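Local coordinates for protein exopolygalacturonase (Yersinia enterocolitica, PDB 2UVF) that probably hydrolyses pectin-derived polygalacturonate from the chain end as a family 28 exopolygalacturonase, and is seen here in complex with digalacturonic acid, at residues Y293-N298 with T374-N379; N272-A277 with S299-D304. All blocks are in the same frame, centred on the assembly; numbering follows the deposited sequence.

Contact 1: residues Y293-N298 with T374-N379; sequences YVASKN and TYDANN. With NI (nickel (II) ion), chain K; ADA (alpha-D-galactopyranuronic acid), chain C; SO4 (sulfate ion), chain I.
Thr-374 begins the loop after strand 371-373, and its O accepts the amide of Ala-377, closing a type VI beta-turn over Tyr-375 and Asp-376. The carbonyl O of Tyr-375 takes the amide N of Tyr-293 at 2.7 Å, in the carbonyl plane and on a lone pair. The peptide bond to Asp-376 is cis, with C=O and N-H on one side, so this one group pairs with both N and O of Tyr-293; the same bend sets CB of Asp-376 over the face of the Tyr-375 ring. Asp-376 N donates a hydrogen bond to Tyr-293 O (2.9 Å) from above the carbonyl plane, clamping strand 289-293 onto a loop of the parallel beta-helix characteristic of family 28 hydrolases. With CG anti to its own N (chi1 -164°), Asp-376 binds nickel through OD2 at 2.1 Å, alongside Gly-401 O and three waters; OD1 lies against CB of Ala-295. Another water bridges Asn-378 N to Val-294 O and Ser-296 N. Asn-378 ND2 is hydrogen-bonded to Tyr-326 OH and, weakly, to a sulfate that probably comes from the crystallisation liquor. Asn-379 belongs to the glycan pocket, its ND2 3.6 Å from galacturonate O2.

Contact 2: residues N272-A277 with S299-D304; sequences NGWLRA and SKVHED
A loop meets the C-terminal end of a one-turn helix here, on the flank of the parallel beta-helix, through one backbone hydrogen bond and an indole edge. Segment 272-277 leaves the beta-helix strand 268-270 and runs into the short strand 276-277, while helix 301-304 belongs to the long excursion that precedes the next beta-helix strand, 334-339. The bond runs from Leu-275 N to Asp-304 O at 3.0 Å. It is nearly straight, with 170° at the hydrogen, and it meets the carbonyl almost along the C=O axis. The same oxygen lies near the plane of the Trp-274 ring, at its edge, 3.7 Å from CE3. Trp-274 has CG anti to its carbonyl carbon (chi1 -59°); this torsion, with chi2 at 102°, turns the six-membered ring toward the helix. There CZ3 meets CG2 of Val-301 and CB of Asp-304, each at 4.1 Å. Leu-275 lies alongside its own N-H, its CB 3.4 Å from Asp-304 O and its CD1 reaching Glu-303 O at 3.8 Å. Tyr-326 of helix 322-328 touches both Trp-274 and Val-301, and Ala-308 of helix 307-317 does so too, so the indole is buried between the loop and these helices. Within the helical turn, Lys-300 O accepts the amides of both Glu-303 and Asp-304, and Lys-300 NZ forms a salt bridge with Glu-303 OE2 at 3.6 Å. The carboxylate of Asp-304 turns to another partner, Ser-296 OG. The carbonyl at the C-terminal end of this helix is thus gripped by an amide and flanked by the aromatic C-H edge, whose slight positive polarity probably suits an oxygen that carries partial negative charge.

How the contacts relate
From the N terminus, segment 272-277 comes first, followed by 293-298, 299-304 and 374-379. Contact 2 closes the shorter loop, from 272-277 to 299-304, and contact 1 the longer one, from 293-298 to 374-379. The two loops cross, since 293-298 lies inside the loop of contact 2 while its partner 374-379 lies beyond it. Their centres are about 7 Å apart, and they meet through a probable backbone hydrogen bond from Val-294 N to Leu-275 O. Ser-296 also packs on Trp-274. Together they tie helix 301-304, strand 289-293 and the loop after strand 268-270 to the loop after strand 371-373, which carries Asp-376 of a nickel site and Asn-379 of the glycan pocket.

Contact 1: residues Y293-N298 with T374-N379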
loop_
_atom_site.group_PDB
_atom_site.type_symbol
_atom_site.label_atom_id
_atom_site.label_comp_id
_atom_site.label_asym_id
_atom_site.label_seq_id
_atom_site.Cartn_x
_atom_site.Cartn_y
_atom_site.Cartn_z
ATOM N N TYR A 293 5.459 -2.378 -18.080
ATOM C CA TYR A 293 4.734 -1.315 -18.754
ATOM C C TYR A 293 5.677 -0.153 -19.015
ATOM O O TYR A 293 6.597 0.114 -18.218
ATOM C CB TYR A 293 3.498 -0.919 -17.942
ATOM C CG TYR A 293 2.536 -2.076 -17.778
ATOM C CD1 TYR A 293 1.777 -2.530 -18.869
ATOM C CD2 TYR A 293 2.421 -2.758 -16.556
ATOM C CE1 TYR A 293 0.922 -3.608 -18.752
ATOM C CE2 TYR A 293 1.544 -3.849 -16.413
ATOM C CZ TYR A 293 0.804 -4.269 -17.518
ATOM O OH TYR A 293 -0.077 -5.323 -17.403
ATOM N N VAL A 294 5.493 0.500 -20.166
ATOM C CA VAL A 294 6.418 1.558 -20.586
ATOM C C VAL A 294 6.467 2.692 -19.551
ATOM O O VAL A 294 5.416 3.088 -19.002
ATOM C CB VAL A 294 6.073 2.099 -22.031
ATOM C CG1 VAL A 294 4.743 2.839 -22.051
ATOM C CG2 VAL A 294 7.201 2.985 -22.579
ATOM N N ALA A 295 7.681 3.187 -19.290
ATOM C CA ALA A 295 7.900 4.371 -18.445
ATOM C C ALA A 295 7.872 5.673 -19.239
ATOM O O ALA A 295 8.785 5.983 -20.018
ATOM C CB ALA A 295 9.206 4.251 -17.615
ATOM N N SER A 296 6.817 6.452 -19.019
ATOM C CA SER A 296 6.533 7.612 -19.869
ATOM C C SER A 296 6.630 8.938 -19.122
ATOM O O SER A 296 6.871 8.961 -17.915
ATOM C CB SER A 296 5.150 7.450 -20.492
ATOM O OG SER A 296 4.930 8.379 -21.541
ATOM N N LYS A 297 6.451 10.038 -19.859
ATOM C CA LYS A 297 6.285 11.380 -19.273
ATOM C C LYS A 297 5.226 12.201 -20.035
ATOM O O LYS A 297 4.611 11.697 -20.983
ATOM C CB LYS A 297 7.632 12.109 -19.149
ATOM C CG LYS A 297 8.389 12.246 -20.436
ATOM C CD LYS A 297 9.810 12.645 -20.198
ATOM C CE LYS A 297 10.578 12.521 -21.504
ATOM N NZ LYS A 297 11.988 12.947 -21.389
ATOM N N ASN A 298 4.973 13.445 -19.632
ATOM C CA ASN A 298 3.876 14.161 -20.297
ATOM C C ASN A 298 4.092 14.364 -21.783
ATOM O O ASN A 298 3.156 14.232 -22.551
ATOM C CB ASN A 298 3.347 15.421 -19.552
ATOM C CG ASN A 298 4.413 16.437 -19.192
ATOM O OD1 ASN A 298 5.380 16.643 -19.902
ATOM N ND2 ASN A 298 4.194 17.112 -18.089
ATOM N N THR A 374 2.466 -3.354 -11.973
ATOM C CA THR A 374 2.223 -2.095 -12.669
ATOM C C THR A 374 3.522 -1.353 -12.949
ATOM O O THR A 374 3.494 -0.166 -13.220
ATOM C CB THR A 374 1.258 -1.165 -11.888
ATOM O OG1 THR A 374 1.889 -0.681 -10.696
ATOM C CG2 THR A 374 -0.022 -1.899 -11.485
ATOM N N TYR A 375 4.654 -2.053 -12.876
ATOM C CA TYR A 375 5.941 -1.480 -13.228
ATOM C C TYR A 375 5.955 -1.410 -14.736
ATOM O O TYR A 375 5.608 -2.410 -15.374
ATOM C CB TYR A 375 7.091 -2.371 -12.737
ATOM C CG TYR A 375 8.455 -1.775 -12.996
ATOM C CD1 TYR A 375 8.993 -0.842 -12.119
ATOM C CD2 TYR A 375 9.202 -2.128 -14.121
ATOM C CE1 TYR A 375 10.216 -0.268 -12.351
ATOM C CE2 TYR A 375 10.444 -1.577 -14.335
ATOM C CZ TYR A 375 10.943 -0.648 -13.435
ATOM O OH TYR A 375 12.177 -0.060 -13.635
ATOM N N ASP A 376 6.312 -0.270 -15.331
ATOM C CA ASP A 376 6.674 0.972 -14.631
ATOM C C ASP A 376 5.709 2.102 -15.053
ATOM O O ASP A 376 6.136 3.124 -15.581
ATOM C CB ASP A 376 8.118 1.354 -14.982
ATOM C CG ASP A 376 8.699 2.366 -14.039
ATOM O OD1 ASP A 376 9.806 2.877 -14.320
ATOM O OD2 ASP A 376 8.056 2.663 -13.006
ATOM N N ALA A 377 4.417 1.888 -14.828
ATOM C CA ALA A 377 3.377 2.849 -15.175
ATOM C C ALA A 377 3.532 4.158 -14.379
ATOM O O ALA A 377 3.499 4.143 -13.140
ATOM C CB ALA A 377 2.012 2.230 -14.969
ATOM N N ASN A 378 3.750 5.266 -15.093
ATOM C CA ASN A 378 3.975 6.585 -14.457
ATOM C C ASN A 378 2.842 6.952 -13.503
ATOM O O ASN A 378 1.669 6.980 -13.898
ATOM C CB ASN A 378 4.176 7.684 -15.503
ATOM C CG ASN A 378 4.917 8.919 -14.950
ATOM O OD1 ASN A 378 5.675 8.846 -13.978
ATOM N ND2 ASN A 378 4.699 10.056 -15.583
ATOM N N ASN A 379 3.224 7.204 -12.249
ATOM C CA ASN A 379 2.321 7.470 -11.117
ATOM C C ASN A 379 1.464 6.285 -10.703
ATOM O O ASN A 379 0.478 6.447 -9.967
ATOM C CB ASN A 379 1.444 8.699 -11.381
ATOM C CG ASN A 379 2.254 9.880 -11.839
ATOM O OD1 ASN A 379 2.038 10.377 -12.937
ATOM N ND2 ASN A 379 3.243 10.300 -11.026
HETATM NI NI NI K . 8.540 3.820 -11.304
HETATM C C1 ADA C . 4.218 10.167 -6.641
HETATM C C2 ADA C . 2.698 10.086 -6.889
HETATM C C3 ADA C . 2.260 11.469 -7.422
HETATM C C4 ADA C . 2.312 12.420 -6.214
HETATM C C5 ADA C . 3.788 12.491 -5.784
HETATM C C6 ADA C . 3.959 13.369 -4.522
HETATM O O1 ADA C . 4.977 10.579 -7.816
HETATM O O2 ADA C . 2.332 9.025 -7.742
HETATM O O3 ADA C . 0.982 11.450 -8.104
HETATM O O4 ADA C . 1.581 11.801 -5.126
HETATM O O5 ADA C . 4.379 11.137 -5.561
HETATM O O6B ADA C . 3.781 12.828 -3.400
HETATM O O6A ADA C . 4.272 14.576 -4.684
HETATM S S SO4 I . 6.743 11.862 -11.979
HETATM O O1 SO4 I . 7.116 10.448 -11.955
HETATM O O2 SO4 I . 7.932 12.637 -12.319
HETATM O O3 SO4 I . 5.719 12.098 -12.996
HETATM O O4 SO4 I . 6.224 12.256 -10.666
HETATM O O HOH W 1 4.458 5.193 -18.091
HETATM O O HOH W 2 10.622 3.807 -12.029
HETATM O O HOH W 3 8.713 1.661 -10.234
HETATM O O HOH W 4 8.248 5.944 -12.597
#

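Contact 2: residues N272-A277 with S299-D304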
loop_
_atom_site.group_PDB
_atom_site.type_symbol
_atom_site.label_atom_id
_atom_site.label_comp_id
_atom_site.label_asym_id
_atom_site.label_seq_id
_atom_site.Cartn_x
_atom_site.Cartn_y
_atom_site.Cartn_z
ATOM N N ASN A 272 -5.672 -0.667 -18.732
ATOM C CA ASN A 272 -5.553 -0.475 -20.176
ATOM C C ASN A 272 -4.861 0.847 -20.504
ATOM O O ASN A 272 -5.123 1.468 -21.559
ATOM C CB ASN A 272 -6.935 -0.598 -20.869
ATOM C CG ASN A 272 -6.841 -1.017 -22.336
ATOM O OD1 ASN A 272 -5.746 -1.280 -22.866
ATOM N ND2 ASN A 272 -7.996 -1.086 -23.001
ATOM N N GLY A 273 -3.958 1.252 -19.605
ATOM C CA GLY A 273 -3.416 2.591 -19.593
ATOM C C GLY A 273 -2.251 2.812 -20.512
ATOM O O GLY A 273 -2.091 3.907 -21.084
ATOM N N TRP A 274 -1.435 1.765 -20.651
ATOM C CA TRP A 274 -0.104 1.875 -21.234
ATOM C C TRP A 274 0.274 0.712 -22.110
ATOM O O TRP A 274 -0.142 -0.427 -21.862
ATOM C CB TRP A 274 0.937 1.896 -20.110
ATOM C CG TRP A 274 0.751 2.982 -19.182
ATOM C CD1 TRP A 274 0.197 2.916 -17.936
ATOM C CD2 TRP A 274 1.101 4.328 -19.402
ATOM N NE1 TRP A 274 0.187 4.152 -17.358
ATOM C CE2 TRP A 274 0.733 5.046 -18.245
ATOM C CE3 TRP A 274 1.697 5.019 -20.474
ATOM C CZ2 TRP A 274 0.959 6.408 -18.124
ATOM C CZ3 TRP A 274 1.899 6.375 -20.352
ATOM C CH2 TRP A 274 1.545 7.055 -19.179
ATOM N N LEU A 275 1.122 0.999 -23.086
ATOM C CA LEU A 275 1.753 -0.030 -23.873
ATOM C C LEU A 275 2.803 -0.745 -23.025
ATOM O O LEU A 275 3.277 -0.211 -22.024
ATOM C CB LEU A 275 2.374 0.577 -25.140
ATOM C CG LEU A 275 1.409 0.950 -26.290
ATOM C CD1 LEU A 275 2.189 1.573 -27.389
ATOM C CD2 LEU A 275 0.628 -0.251 -26.838
ATOM N N ARG A 276 3.163 -1.961 -23.433
ATOM C CA ARG A 276 4.236 -2.691 -22.785
ATOM C C ARG A 276 5.592 -2.029 -23.057
ATOM O O ARG A 276 5.734 -1.257 -24.008
ATOM C CB ARG A 276 4.216 -4.152 -23.256
ATOM C CG ARG A 276 2.996 -4.932 -22.787
ATOM C CD ARG A 276 3.022 -5.138 -21.297
ATOM N NE ARG A 276 1.982 -6.078 -20.900
ATOM C CZ ARG A 276 2.154 -7.385 -20.719
ATOM N NH1 ARG A 276 3.344 -7.926 -20.888
ATOM N NH2 ARG A 276 1.120 -8.149 -20.372
ATOM N N ALA A 277 6.582 -2.320 -22.218
ATOM C CA ALA A 277 7.927 -1.754 -22.376
ATOM C C ALA A 277 8.701 -2.452 -23.500
ATOM O O ALA A 277 8.267 -3.492 -23.983
ATOM C CB ALA A 277 8.679 -1.845 -21.076
ATOM N N SER A 299 5.345 14.568 -22.179
ATOM C CA SER A 299 5.720 14.843 -23.564
ATOM C C SER A 299 5.839 13.598 -24.438
ATOM O O SER A 299 5.978 13.719 -25.657
ATOM C CB SER A 299 7.039 15.607 -23.594
ATOM O OG SER A 299 8.100 14.824 -23.066
ATOM N N LYS A 300 5.788 12.416 -23.809
ATOM C CA LYS A 300 5.912 11.131 -24.501
ATOM C C LYS A 300 4.634 10.269 -24.476
ATOM O O LYS A 300 4.598 9.222 -25.112
ATOM C CB LYS A 300 7.108 10.326 -23.957
ATOM C CG LYS A 300 8.503 10.904 -24.283
ATOM C CD LYS A 300 8.827 10.880 -25.792
ATOM C CE LYS A 300 10.034 11.776 -26.116
ATOM N NZ LYS A 300 10.507 11.725 -27.559
ATOM N N VAL A 301 3.597 10.704 -23.756
ATOM C CA VAL A 301 2.345 9.937 -23.629
ATOM C C VAL A 301 1.657 9.670 -24.994
ATOM O O VAL A 301 0.981 8.662 -25.181
ATOM C CB VAL A 301 1.352 10.604 -22.597
ATOM C CG1 VAL A 301 0.769 11.927 -23.137
ATOM C CG2 VAL A 301 0.253 9.641 -22.176
ATOM N N HIS A 302 1.841 10.594 -25.929
ATOM C CA HIS A 302 1.343 10.446 -27.283
ATOM C C HIS A 302 1.928 9.193 -27.967
ATOM O O HIS A 302 1.290 8.614 -28.842
ATOM C CB HIS A 302 1.600 11.726 -28.088
ATOM C CG HIS A 302 3.037 11.945 -28.447
ATOM N ND1 HIS A 302 3.903 12.672 -27.656
ATOM C CD2 HIS A 302 3.760 11.527 -29.513
ATOM C CE1 HIS A 302 5.097 12.697 -28.227
ATOM N NE2 HIS A 302 5.036 12.006 -29.353
ATOM N N GLU A 303 3.124 8.778 -27.540
ATOM C CA GLU A 303 3.754 7.522 -27.987
ATOM C C GLU A 303 3.430 6.294 -27.103
ATOM O O GLU A 303 3.277 5.185 -27.610
ATOM C CB GLU A 303 5.272 7.680 -28.019
ATOM C CG GLU A 303 5.834 8.714 -28.978
ATOM C CD GLU A 303 7.287 9.041 -28.656
ATOM O OE1 GLU A 303 7.903 8.277 -27.863
ATOM O OE2 GLU A 303 7.814 10.062 -29.175
ATOM N N ASP A 304 3.328 6.495 -25.790
ATOM C CA ASP A 304 3.354 5.373 -24.832
ATOM C C ASP A 304 1.999 4.884 -24.331
ATOM O O ASP A 304 1.860 3.725 -23.948
ATOM C CB ASP A 304 4.225 5.718 -23.625
ATOM C CG ASP A 304 5.621 6.097 -24.002
ATOM O OD1 ASP A 304 6.158 5.560 -24.979
ATOM O OD2 ASP A 304 6.210 6.935 -23.306
#